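Local coordinates for protein acetyl-CoA acetyltransferase (Elizabethkingia anophelis NUHP1, PDB 6BN2) that probably catalyses, as a thiolase, the reversible condensation of two acetyl-CoA molecules into acetoacetyl-CoA and free CoA, at residues A[333-337]-A[338-342]; A[175-178]-A[179-183]; A[325-328]-A[329-332]; A[184-187]-A[188-192]; A[311-314]-A[315-319]. All coordinates share one frame; numbering follows the deposited sequence. Where two conformers were deposited one is given.

Contact 1: residues A[333-337]-A[338-342]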
loop_
_atom_site.group_PDB
_atom_site.type_symbol
_atom_site.label_atom_id
_atom_site.label_comp_id
_atom_site.label_asym_id
_atom_site.label_seq_id
_atom_site.Cartn_x
_atom_site.Cartn_y
_atom_site.Cartn_z
ATOM N N ALA A 333 24.130 9.942 -12.350
ATOM C CA ALA A 333 23.450 9.837 -13.641
ATOM C C ALA A 333 22.325 10.856 -13.764
ATOM O O ALA A 333 22.197 11.528 -14.794
ATOM C CB ALA A 333 22.891 8.425 -13.838
ATOM N N ASN A 334 21.490 10.984 -12.731
ATOM C CA ASN A 334 20.403 11.954 -12.829
ATOM C C ASN A 334 20.926 13.389 -12.844
ATOM O O ASN A 334 20.373 14.236 -13.551
ATOM C CB ASN A 334 19.386 11.728 -11.709
ATOM C CG ASN A 334 18.551 10.473 -11.950
ATOM O OD1 ASN A 334 17.732 10.426 -12.871
ATOM N ND2 ASN A 334 18.790 9.438 -11.160
ATOM N N ASN A 335 22.001 13.689 -12.099
ATOM C CA ASN A 335 22.596 15.027 -12.199
ATOM C C ASN A 335 23.074 15.297 -13.617
ATOM O O ASN A 335 22.881 16.396 -14.153
ATOM C CB ASN A 335 23.777 15.183 -11.226
ATOM C CG ASN A 335 23.345 15.387 -9.788
ATOM O OD1 ASN A 335 22.156 15.433 -9.484
ATOM N ND2 ASN A 335 24.329 15.512 -8.887
ATOM N N LYS A 336 23.716 14.299 -14.234
ATOM C CA LYS A 336 24.290 14.457 -15.562
ATOM C C LYS A 336 23.201 14.650 -16.611
ATOM O O LYS A 336 23.327 15.500 -17.502
ATOM C CB LYS A 336 25.125 13.211 -15.870
ATOM C CG LYS A 336 26.319 13.384 -16.738
ATOM C CD LYS A 336 27.029 12.031 -16.867
ATOM C CE LYS A 336 28.218 12.113 -17.803
ATOM N NZ LYS A 336 28.969 10.832 -17.842
ATOM N N ILE A 337 22.132 13.858 -16.518
ATOM C CA ILE A 337 21.054 13.910 -17.501
ATOM C C ILE A 337 20.336 15.245 -17.435
ATOM O O ILE A 337 20.017 15.841 -18.467
ATOM C CB ILE A 337 20.083 12.742 -17.265
ATOM C CG1 ILE A 337 20.772 11.422 -17.619
ATOM C CG2 ILE A 337 18.786 12.931 -18.067
ATOM C CD1 ILE A 337 19.977 10.205 -17.103
ATOM N N LEU A 338 20.059 15.723 -16.222
ATOM C CA LEU A 338 19.340 16.974 -16.020
ATOM C C LEU A 338 20.253 18.189 -16.031
ATOM O O LEU A 338 19.750 19.317 -16.031
ATOM C CB LEU A 338 18.571 16.931 -14.691
ATOM C CG LEU A 338 17.452 15.899 -14.621
ATOM C CD1 LEU A 338 16.958 15.764 -13.172
ATOM C CD2 LEU A 338 16.319 16.300 -15.557
ATOM N N GLY A 339 21.569 17.991 -16.033
ATOM C CA GLY A 339 22.482 19.116 -16.055
ATOM C C GLY A 339 22.526 19.873 -14.750
ATOM O O GLY A 339 22.759 21.085 -14.750
ATOM N N LEU A 340 22.317 19.187 -13.638
ATOM C CA LEU A 340 22.219 19.866 -12.354
ATOM C C LEU A 340 23.589 20.184 -11.782
ATOM O O LEU A 340 24.548 19.426 -11.934
ATOM C CB LEU A 340 21.450 19.021 -11.349
ATOM C CG LEU A 340 20.042 18.595 -11.776
ATOM C CD1 LEU A 340 19.389 17.869 -10.641
ATOM C CD2 LEU A 340 19.225 19.803 -12.191
ATOM N N ASP A 341 23.659 21.325 -11.109
ATOM C CA ASP A 341 24.824 21.705 -10.329
ATOM C C ASP A 341 24.885 20.852 -9.064
ATOM O O ASP A 341 23.993 20.936 -8.222
ATOM C CB ASP A 341 24.710 23.183 -9.974
ATOM C CG ASP A 341 25.898 23.705 -9.202
ATOM O OD1 ASP A 341 25.970 24.945 -9.051
ATOM O OD2 ASP A 341 26.765 22.909 -8.772
ATOM N N ALA A 342 25.947 20.053 -8.913
ATOM C CA ALA A 342 26.036 19.178 -7.748
ATOM C C ALA A 342 26.053 19.952 -6.431
ATOM O O ALA A 342 25.713 19.389 -5.387
ATOM C CB ALA A 342 27.270 18.287 -7.862
HETATM O O HOH W 1 25.196 16.113 -5.823
#
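Asn335 and Leu340 bring their side chains together at about a right angle where the helix 328-338 is closed by a Schellman motif. The CB of Leu340 is directed at the last helical turn, and its CD1 lies 3.9 Å from OD1 of Asn335. A chi1 of -76° leans the carboxamide of Asn335 back toward the start of the helix, alongside the outgoing chain, where OD1 faces Leu340 and ND2 approaches CB of Ala342 at 4.2 Å. Gly339 has positive phi (72°), which turns the chain out of the helix; it belongs to a calcium site seen in this protein, though the nearby ion is not bound to this chain. Leu340 N then reaches back to Asn335 O at 2.9 Å, lying in the carbonyl plane on a lone pair, and the accompanying bond from Gly339 N to Lys336 O is weak at 3.4 Å. Just before the glycine, Leu338 N still makes a regular helical bond to Asn334 O, 3.1 Å long, and the CB and CG of Leu338 rest beside that same oxygen. Leu338 and Leu340 both press on Phe323 of the strand 320-323, which ties the helix end to the edge of the main sheet. Lys336 is held at its NZ by Tyr175 O, and Asn334 by Thr297 O. A water accepts from Asn335 ND2 at 3.2 Å and donates weakly to Ala342 O at 3.3 Å.

Contact 2: residues A[175-178]-A[179-183]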
loop_
_atom_site.group_PDB
_atom_site.type_symbol
_atom_site.label_atom_id
_atom_site.label_comp_id
_atom_site.label_asym_id
_atom_site.label_seq_id
_atom_site.Cartn_x
_atom_site.Cartn_y
_atom_site.Cartn_z
ATOM N N TYR A 175 25.996 5.411 -19.142
ATOM C CA TYR A 175 26.197 6.843 -18.953
ATOM C C TYR A 175 27.655 7.214 -18.693
ATOM O O TYR A 175 27.942 8.372 -18.362
ATOM C CB TYR A 175 25.272 7.347 -17.841
ATOM C CG TYR A 175 23.868 7.485 -18.372
ATOM C CD1 TYR A 175 23.495 8.607 -19.104
ATOM C CD2 TYR A 175 22.931 6.474 -18.202
ATOM C CE1 TYR A 175 22.218 8.726 -19.638
ATOM C CE2 TYR A 175 21.648 6.591 -18.731
ATOM C CZ TYR A 175 21.302 7.721 -19.439
ATOM O OH TYR A 175 20.037 7.853 -19.974
ATOM N N ASN A 176 28.578 6.266 -18.871
ATOM C CA ASN A 176 30.020 6.503 -18.750
ATOM C C ASN A 176 30.361 7.154 -17.411
ATOM O O ASN A 176 31.025 8.196 -17.334
ATOM C CB ASN A 176 30.546 7.342 -19.919
ATOM C CG ASN A 176 32.068 7.332 -20.004
ATOM O OD1 ASN A 176 32.722 6.388 -19.558
ATOM N ND2 ASN A 176 32.635 8.387 -20.578
ATOM N N ILE A 177 29.909 6.512 -16.339
ATOM C CA ILE A 177 30.181 6.956 -14.978
ATOM C C ILE A 177 31.158 5.965 -14.367
ATOM O O ILE A 177 30.830 4.788 -14.201
ATOM C CB ILE A 177 28.894 7.055 -14.155
ATOM C CG1 ILE A 177 27.951 8.057 -14.844
ATOM C CG2 ILE A 177 29.232 7.465 -12.722
ATOM C CD1 ILE A 177 26.515 8.000 -14.360
ATOM N N THR A 178 32.355 6.432 -14.046
ATOM C CA THR A 178 33.444 5.535 -13.691
ATOM C C THR A 178 33.443 5.201 -12.202
ATOM O O THR A 178 32.791 5.851 -11.384
ATOM C CB THR A 178 34.789 6.158 -14.068
ATOM O OG1 THR A 178 35.030 7.312 -13.250
ATOM C CG2 THR A 178 34.802 6.577 -15.535
ATOM N N ARG A 179 34.228 4.174 -11.857
ATOM C CA ARG A 179 34.475 3.836 -10.457
ATOM C C ARG A 179 34.990 5.041 -9.677
ATOM O O ARG A 179 34.523 5.328 -8.567
ATOM C CB ARG A 179 35.472 2.671 -10.393
ATOM C CG ARG A 179 36.198 2.488 -9.056
ATOM C CD ARG A 179 35.225 2.012 -7.998
ATOM N NE ARG A 179 35.860 1.778 -6.696
ATOM C CZ ARG A 179 36.395 0.621 -6.320
ATOM N NH1 ARG A 179 36.414 -0.413 -7.158
ATOM N NH2 ARG A 179 36.916 0.493 -5.109
ATOM N N GLU A 180 35.959 5.762 -10.250
ATOM C CA GLU A 180 36.535 6.906 -9.548
ATOM C C GLU A 180 35.496 7.995 -9.315
ATOM O O GLU A 180 35.472 8.621 -8.247
ATOM C CB GLU A 180 37.723 7.462 -10.333
ATOM C CG GLU A 180 38.948 6.547 -10.359
ATOM C CD GLU A 180 38.828 5.349 -11.307
ATOM O OE1 GLU A 180 37.873 5.281 -12.125
ATOM O OE2 GLU A 180 39.711 4.465 -11.228
ATOM N N GLU A 181 34.626 8.237 -10.301
ATOM C CA GLU A 181 33.592 9.255 -10.122
ATOM C C GLU A 181 32.588 8.839 -9.057
ATOM O O GLU A 181 32.152 9.673 -8.252
ATOM C CB GLU A 181 32.885 9.534 -11.451
ATOM C CG GLU A 181 33.792 10.243 -12.458
ATOM C CD GLU A 181 33.305 10.146 -13.904
ATOM O OE1 GLU A 181 32.325 9.411 -14.188
ATOM O OE2 GLU A 181 33.916 10.803 -14.774
ATOM N N GLN A 182 32.199 7.559 -9.043
ATOM C CA GLN A 182 31.276 7.078 -8.022
ATOM C C GLN A 182 31.892 7.184 -6.635
ATOM O O GLN A 182 31.215 7.554 -5.667
ATOM C CB GLN A 182 30.875 5.635 -8.323
ATOM C CG GLN A 182 30.037 5.514 -9.580
ATOM C CD GLN A 182 29.749 4.079 -9.950
ATOM O OE1 GLN A 182 29.352 3.278 -9.103
ATOM N NE2 GLN A 182 29.943 3.743 -11.218
ATOM N N ASP A 183 33.179 6.855 -6.517
ATOM C CA ASP A 183 33.840 6.958 -5.219
ATOM C C ASP A 183 33.923 8.407 -4.755
ATOM O O ASP A 183 33.726 8.692 -3.570
ATOM C CB ASP A 183 35.231 6.325 -5.286
ATOM C CG ASP A 183 35.182 4.808 -5.196
ATOM O OD1 ASP A 183 34.078 4.255 -4.958
ATOM O OD2 ASP A 183 36.242 4.165 -5.363
HETATM O O HOH W 2 33.104 9.814 -17.169
#
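Thr178 and Glu181 grip each other in both directions at the start of helix 179-198, and this reciprocal pair is the tight part of the contact. OG1 of Thr178, set between its backbone N and carbonyl carbon (chi1 67°), accepts from Glu181 N at 3.1 Å. In return Glu181 OE1 accepts from Thr178 N at 3.0 Å; that N-H is nearly straight on the oxygen (165°) but arrives from above the carboxylate plane. The Glu181 chain, extended beyond CG, passes so close to the hydroxyl that CG lies 3.3 Å from Thr178 OG1. On the inner flank, Gln182 crosses Ile177 at about a right angle, with Gln182 CG 3.8 Å from Ile177 CG2. The amide NE2 of Gln182 bonds to Ile177 O at 3.3 Å from above the carbonyl plane, and Ile177 and Gln182 also touch helix 328-338. The solvent side is looser: a water bridges Glu181 OE2, at 2.7 Å, and Asn176 O, while the bent Glu180 chain brings OE1 no nearer than 3.7 Å to Thr178 OG1. Thr178 as N-cap, its hydroxyl on Glu181 N and the Glu181 carboxylate on Thr178 N, together form a capping box.

Contact 3: residues A[325-328]-A[329-332]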
loop_
_atom_site.group_PDB
_atom_site.type_symbol
_atom_site.label_atom_id
_atom_site.label_comp_id
_atom_site.label_asym_id
_atom_site.label_seq_id
_atom_site.Cartn_x
_atom_site.Cartn_y
_atom_site.Cartn_z
ATOM N N GLU A 325 19.892 8.762 -3.042
ATOM C CA GLU A 325 21.149 8.160 -3.492
ATOM C C GLU A 325 21.115 6.646 -3.298
ATOM O O GLU A 325 21.855 6.089 -2.500
ATOM C CB GLU A 325 22.329 8.753 -2.714
ATOM C CG GLU A 325 22.399 10.244 -2.692
ATOM C CD GLU A 325 23.586 10.765 -1.894
ATOM O OE1 GLU A 325 24.183 9.994 -1.111
ATOM O OE2 GLU A 325 23.916 11.964 -2.031
ATOM N N ALA A 326 20.244 5.966 -4.051
ATOM C CA ALA A 326 20.224 4.509 -3.939
ATOM C C ALA A 326 21.606 3.933 -4.226
ATOM O O ALA A 326 22.043 2.974 -3.578
ATOM C CB ALA A 326 19.172 3.920 -4.882
ATOM N N PHE A 327 22.312 4.532 -5.183
ATOM C CA PHE A 327 23.702 4.252 -5.513
ATOM C C PHE A 327 24.338 5.576 -5.909
ATOM O O PHE A 327 23.649 6.476 -6.408
ATOM C CB PHE A 327 23.836 3.266 -6.694
ATOM C CG PHE A 327 23.182 1.931 -6.455
ATOM C CD1 PHE A 327 23.918 0.875 -5.943
ATOM C CD2 PHE A 327 21.837 1.740 -6.743
ATOM C CE1 PHE A 327 23.331 -0.356 -5.718
ATOM C CE2 PHE A 327 21.232 0.509 -6.512
ATOM C CZ PHE A 327 21.979 -0.536 -5.994
ATOM N N SER A 328 25.649 5.697 -5.697
ATOM C CA SER A 328 26.336 6.895 -6.175
ATOM C C SER A 328 26.117 7.075 -7.673
ATOM O O SER A 328 25.963 8.206 -8.162
ATOM C CB SER A 328 27.831 6.823 -5.868
ATOM O OG SER A 328 28.079 6.890 -4.464
ATOM N N VAL A 329 26.083 5.969 -8.422
ATOM C CA VAL A 329 25.910 6.106 -9.866
ATOM C C VAL A 329 24.542 6.678 -10.204
ATOM O O VAL A 329 24.403 7.417 -11.186
ATOM C CB VAL A 329 26.152 4.761 -10.580
ATOM C CG1 VAL A 329 25.112 3.706 -10.157
ATOM C CG2 VAL A 329 26.169 4.962 -12.113
ATOM N N VAL A 330 23.520 6.374 -9.406
ATOM C CA VAL A 330 22.196 6.945 -9.642
ATOM C C VAL A 330 22.222 8.450 -9.417
ATOM O O VAL A 330 21.693 9.228 -10.224
ATOM C CB VAL A 330 21.149 6.246 -8.758
ATOM C CG1 VAL A 330 19.808 6.997 -8.782
ATOM C CG2 VAL A 330 20.981 4.804 -9.229
ATOM N N GLY A 331 22.861 8.891 -8.333
ATOM C CA GLY A 331 22.970 10.323 -8.098
ATOM C C GLY A 331 23.685 11.015 -9.238
ATOM O O GLY A 331 23.220 12.035 -9.762
ATOM N N LEU A 332 24.815 10.447 -9.660
ATOM C CA LEU A 332 25.594 11.048 -10.736
ATOM C C LEU A 332 24.827 11.038 -12.051
ATOM O O LEU A 332 24.871 12.014 -12.809
ATOM C CB LEU A 332 26.919 10.308 -10.898
ATOM C CG LEU A 332 27.898 10.539 -9.743
ATOM C CD1 LEU A 332 29.029 9.528 -9.763
ATOM C CD2 LEU A 332 28.454 11.964 -9.813
#
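The carbonyl oxygen of Phe327 takes two backbone N-H groups at the N-terminus of helix 328-338, where Phe327 holds the N-cap position. Gly331 N makes the sound bond, 3.2 Å long, almost straight at 164° and in the carbonyl plane; Val330 N, although nearer to Phe327 O at 3.0 Å, is bent and counts as weak. The next bond of the series runs from Leu332 N to Ser328 O at 2.9 Å, which fixes the first regular turn, and the CB and CG of Leu332 lean on that same Ser328 oxygen. Two apolar contacts accompany this start. Val329 places CG1 between its backbone N and carbonyl carbon (chi1 64°), and this branch meets CB of Phe327 at 3.7 Å. The other valine comes to the phenyl ring from its edge: Val330 CG2 lies near the ring plane, 4.0 Å from Phe327 CD2. Phe327 to Gly331 are buried, whereas Leu332 is partly exposed. Ser328 OG is satisfied by Asn253 O, and Phe327 also packs on Ala254, a calcium-binding residue. Val330 stands about 4 Å, side chain to side chain, from Cys386, predicted to be a proton acceptor of the active site, so this helix start borders the probable catalytic region of the thiolase. Across the turn, CB of Val330 sits 3.4 Å from Phe327 O.

Contact 4: residues A[184-187]-A[188-192]. With CA (calcium ion), chain B.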
loop_
_atom_site.group_PDB
_atom_site.type_symbol
_atom_site.label_atom_id
_atom_site.label_comp_id
_atom_site.label_asym_id
_atom_site.label_seq_id
_atom_site.Cartn_x
_atom_site.Cartn_y
_atom_site.Cartn_z
ATOM N N ALA A 184 34.214 9.332 -5.671
ATOM C CA ALA A 184 34.276 10.742 -5.297
ATOM C C ALA A 184 32.912 11.247 -4.853
ATOM O O ALA A 184 32.810 12.014 -3.886
ATOM C CB ALA A 184 34.814 11.576 -6.464
ATOM N N PHE A 185 31.848 10.828 -5.547
ATOM C CA PHE A 185 30.498 11.187 -5.129
ATOM C C PHE A 185 30.199 10.645 -3.737
ATOM O O PHE A 185 29.636 11.357 -2.890
ATOM C CB PHE A 185 29.478 10.661 -6.158
ATOM C CG PHE A 185 28.029 10.980 -5.828
ATOM C CD1 PHE A 185 27.378 12.031 -6.461
ATOM C CD2 PHE A 185 27.319 10.218 -4.901
ATOM C CE1 PHE A 185 26.049 12.331 -6.176
ATOM C CE2 PHE A 185 25.996 10.513 -4.602
ATOM C CZ PHE A 185 25.358 11.573 -5.252
ATOM N N ALA A 186 30.565 9.383 -3.483
ATOM C CA ALA A 186 30.296 8.779 -2.182
ATOM C C ALA A 186 31.031 9.526 -1.079
ATOM O O ALA A 186 30.444 9.854 -0.043
ATOM C CB ALA A 186 30.700 7.302 -2.186
ATOM N N ILE A 187 32.318 9.810 -1.297
ATOM C CA ILE A 187 33.094 10.549 -0.310
ATOM C C ILE A 187 32.454 11.903 -0.044
ATOM O O ILE A 187 32.353 12.345 1.107
ATOM C CB ILE A 187 34.553 10.686 -0.779
ATOM C CG1 ILE A 187 35.261 9.339 -0.641
ATOM C CG2 ILE A 187 35.268 11.783 0.010
ATOM C CD1 ILE A 187 36.634 9.307 -1.246
ATOM N N GLN A 188 31.981 12.570 -1.097
ATOM C CA GLN A 188 31.302 13.844 -0.891
ATOM C C GLN A 188 30.036 13.671 -0.052
ATOM O O GLN A 188 29.743 14.499 0.814
ATOM C CB GLN A 188 30.988 14.491 -2.239
ATOM C CG GLN A 188 30.234 15.806 -2.131
ATOM C CD GLN A 188 30.578 16.761 -3.265
ATOM O OE1 GLN A 188 31.674 17.325 -3.309
ATOM N NE2 GLN A 188 29.649 16.937 -4.188
ATOM N N SER A 189 29.276 12.592 -0.280
ATOM C CA SER A 189 28.079 12.374 0.529
ATOM C C SER A 189 28.438 12.155 2.001
ATOM O O SER A 189 27.801 12.728 2.895
ATOM C CB SER A 189 27.283 11.186 -0.027
ATOM O OG SER A 189 26.050 11.025 0.656
ATOM N N TYR A 190 29.474 11.357 2.274
ATOM C CA TYR A 190 29.932 11.192 3.655
ATOM C C TYR A 190 30.382 12.517 4.264
ATOM O O TYR A 190 30.072 12.812 5.430
ATOM C CB TYR A 190 31.074 10.169 3.733
ATOM C CG TYR A 190 30.606 8.736 3.561
ATOM C CD1 TYR A 190 29.991 8.055 4.603
ATOM C CD2 TYR A 190 30.789 8.070 2.363
ATOM C CE1 TYR A 190 29.554 6.740 4.442
ATOM C CE2 TYR A 190 30.353 6.772 2.189
ATOM C CZ TYR A 190 29.737 6.115 3.224
ATOM O OH TYR A 190 29.325 4.809 3.043
ATOM N N GLU A 191 31.152 13.303 3.508
ATOM C CA GLU A 191 31.660 14.564 4.042
ATOM C C GLU A 191 30.524 15.534 4.324
ATOM O O GLU A 191 30.507 16.200 5.365
ATOM C CB GLU A 191 32.640 15.184 3.058
ATOM C CG GLU A 191 33.959 14.471 2.950
ATOM C CD GLU A 191 34.808 15.041 1.834
ATOM O OE1 GLU A 191 34.239 15.656 0.902
ATOM O OE2 GLU A 191 36.040 14.855 1.875
ATOM N N ARG A 192 29.571 15.635 3.395
ATOM C CA ARG A 192 28.466 16.564 3.584
ATOM C C ARG A 192 27.600 16.149 4.759
ATOM O O ARG A 192 27.101 17.008 5.494
ATOM C CB ARG A 192 27.622 16.643 2.314
ATOM C CG ARG A 192 28.301 17.385 1.177
ATOM C CD ARG A 192 27.412 17.278 -0.077
ATOM N NE ARG A 192 27.899 18.151 -1.116
ATOM C CZ ARG A 192 27.235 18.413 -2.233
ATOM N NH1 ARG A 192 26.058 17.850 -2.431
ATOM N NH2 ARG A 192 27.749 19.232 -3.142
HETATM CA CA CA B . 27.696 3.082 1.521
HETATM O O HOH W 3 27.082 4.013 3.493
#
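Tyr190 reaches from the backbone of helix 179-198 to a calcium ion, packing first against the turn before it. CB lies 3.6 Å from Ile187 O, and with CG anti to the carbonyl carbon (chi1 -74°) the ring is laid back along the helix. CD2 then comes within 3.0 Å of Ala186 O, and CE2 has the methyl CB of Ala186 4.4 Å away. Ile187 CA stands at the ring edge, near its plane. At the tip, OH binds the calcium at 2.8 Å; a water at 2.3 Å from the ion and Ala254 O share the coordination. Ala186 O meanwhile accepts from Tyr190 N at 2.9 Å, a straight helical bond (167°), so one oxygen both pairs with the backbone and touches the ring. On another side of the helix Glu191 runs extended over Ile187, its CG 3.2 Å from Ile187 O and Glu191 OE2 3.7 Å from Ile187 CG2. Around this stretch, Ser189 OG is hydrogen-bonded to Glu325 OE1, Ala186, Ser189 and Tyr190 touch helix 351-354, and Phe185 lies on Ser328 and Leu332 of helix 328-338, while Arg192 NH2 bonds to Ala342 O in the loop after helix 328-338.

Contact 5: residues A[311-314]-A[315-319]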
loop_
_atom_site.group_PDB
_atom_site.type_symbol
_atom_site.label_atom_id
_atom_site.label_comp_id
_atom_site.label_asym_id
_atom_site.label_seq_id
_atom_site.Cartn_x
_atom_site.Cartn_y
_atom_site.Cartn_z
ATOM N N ALA A 311 3.821 22.344 -12.258
ATOM C CA ALA A 311 4.023 23.546 -11.453
ATOM C C ALA A 311 4.154 24.816 -12.283
ATOM O O ALA A 311 4.189 25.905 -11.701
ATOM C CB ALA A 311 5.276 23.398 -10.586
ATOM N N ASN A 312 4.229 24.709 -13.612
ATOM C CA ASN A 312 4.551 25.843 -14.489
ATOM C C ASN A 312 5.886 26.480 -14.102
ATOM O O ASN A 312 6.051 27.707 -14.130
ATOM C CB ASN A 312 3.435 26.890 -14.502
ATOM C CG ASN A 312 2.159 26.364 -15.132
ATOM O OD1 ASN A 312 2.156 25.932 -16.282
ATOM N ND2 ASN A 312 1.075 26.373 -14.369
ATOM N N LEU A 313 6.852 25.634 -13.754
ATOM C CA LEU A 313 8.190 26.056 -13.382
ATOM C C LEU A 313 9.202 25.380 -14.298
ATOM O O LEU A 313 8.918 24.369 -14.936
ATOM C CB LEU A 313 8.513 25.708 -11.918
ATOM C CG LEU A 313 7.684 26.454 -10.879
ATOM C CD1 LEU A 313 7.987 25.878 -9.496
ATOM C CD2 LEU A 313 7.998 27.953 -10.928
ATOM N N THR A 314 10.387 25.967 -14.375
ATOM C CA THR A 314 11.485 25.352 -15.097
ATOM C C THR A 314 12.525 24.857 -14.113
ATOM O O THR A 314 12.517 25.203 -12.928
ATOM C CB THR A 314 12.139 26.334 -16.071
ATOM O OG1 THR A 314 12.813 27.358 -15.316
ATOM C CG2 THR A 314 11.098 26.973 -16.978
ATOM N N ILE A 315 13.460 24.063 -14.631
ATOM C CA ILE A 315 14.505 23.531 -13.767
ATOM C C ILE A 315 15.338 24.659 -13.161
ATOM O O ILE A 315 15.816 24.539 -12.023
ATOM C CB ILE A 315 15.352 22.504 -14.547
ATOM C CG1 ILE A 315 16.150 21.636 -13.574
ATOM C CG2 ILE A 315 16.250 23.188 -15.558
ATOM C CD1 ILE A 315 15.962 20.163 -13.784
ATOM N N ASN A 316 15.476 25.790 -13.870
ATOM C CA ASN A 316 16.200 26.946 -13.342
ATOM C C ASN A 316 15.494 27.605 -12.166
ATOM O O ASN A 316 16.131 28.371 -11.434
ATOM C CB ASN A 316 16.412 27.987 -14.440
ATOM C CG ASN A 316 17.727 27.798 -15.169
ATOM O OD1 ASN A 316 18.405 26.781 -14.992
ATOM N ND2 ASN A 316 18.097 28.777 -15.990
ATOM N N ASP A 317 14.199 27.353 -11.978
ATOM C CA ASP A 317 13.473 27.931 -10.850
ATOM C C ASP A 317 13.715 27.189 -9.543
ATOM O O ASP A 317 13.333 27.698 -8.483
ATOM C CB ASP A 317 11.974 27.946 -11.158
ATOM C CG ASP A 317 11.623 28.919 -12.273
ATOM O OD1 ASP A 317 11.977 30.116 -12.173
ATOM O OD2 ASP A 317 11.018 28.502 -13.280
ATOM N N ILE A 318 14.323 26.011 -9.585
ATOM C CA ILE A 318 14.513 25.204 -8.384
ATOM C C ILE A 318 15.835 25.582 -7.732
ATOM O O ILE A 318 16.885 25.581 -8.387
ATOM C CB ILE A 318 14.490 23.706 -8.711
ATOM C CG1 ILE A 318 13.197 23.318 -9.445
ATOM C CG2 ILE A 318 14.683 22.913 -7.420
ATOM C CD1 ILE A 318 11.907 23.620 -8.656
ATOM N N ASP A 319 15.785 25.920 -6.438
ATOM C CA ASP A 319 16.993 26.331 -5.731
ATOM C C ASP A 319 17.793 25.138 -5.216
ATOM O O ASP A 319 19.029 25.154 -5.259
ATOM C CB ASP A 319 16.626 27.245 -4.563
ATOM C CG ASP A 319 16.078 28.592 -5.023
ATOM O OD1 ASP A 319 16.555 29.106 -6.057
ATOM O OD2 ASP A 319 15.186 29.153 -4.345
#
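The carboxylate of Asp317 is met by Thr314 in two ways: the backbone N arrives on the anti lone pair of OD2, while the hydroxyl comes from above the carboxylate plane, 67° out of it. Together they tie off the turn at the short 3-10 segment 315-317, in the loop that joins helix 300-311 to strand 320-323. The Thr314 N bond to Asp317 OD2 is 2.8 Å long and almost straight (171°); the Thr314 OG1 bond to the same oxygen is 2.9 Å. One oxygen thus carries two donors, which would probably favour the charged form of the acid. The hydroxyl is placed by chi1 of 68°, which sets OG1 between the backbone N and the carbonyl carbon of Thr314. The backbone closes the turn the other way, with Asp317 N donating to Thr314 O at 2.9 Å from above the carbonyl plane. Before the turn, Asn312 ends the helix with positive phi in a Schellman motif. The CB of Leu313 is directed toward the turn, and its CD2 lies 4.0 Å from Asp317 CB; the two side chains cross at an oblique angle. On the inner side, Ile318 and Leu313 touch Tyr380 of strand 380-387, while Ile315 lies on Leu304 and Leu308 of helix 300-311. Ile318 also stays near the turn itself, its CG1 4.0 Å from Thr314 O.

How the contacts relate
Contacts 3 and 1 are the two ends of helix 328-338, their centres about 11 Å apart, and contacts 2 and 4 follow one another along helix 179-198. The two helices pack together: Ser328 OG lies 3.5 Å from Ala186 CB between contacts 3 and 4, and Gln182 CD 3.7 Å from Val329 CB between contacts 2 and 3. The loop before helix 179-198 adds Ile177 CG2, 3.6 Å from Leu332 CD1. Contact 5 joins contact 1 alone, through Ile315 CD1 and Leu340 CD2 at 3.6 Å. Relative to function, contact 3 lies nearest the predicted proton acceptor Cys386, and the side chain of Asn334 in contact 1 is about 6 Å from it; contact 4 supplies a calcium ligand.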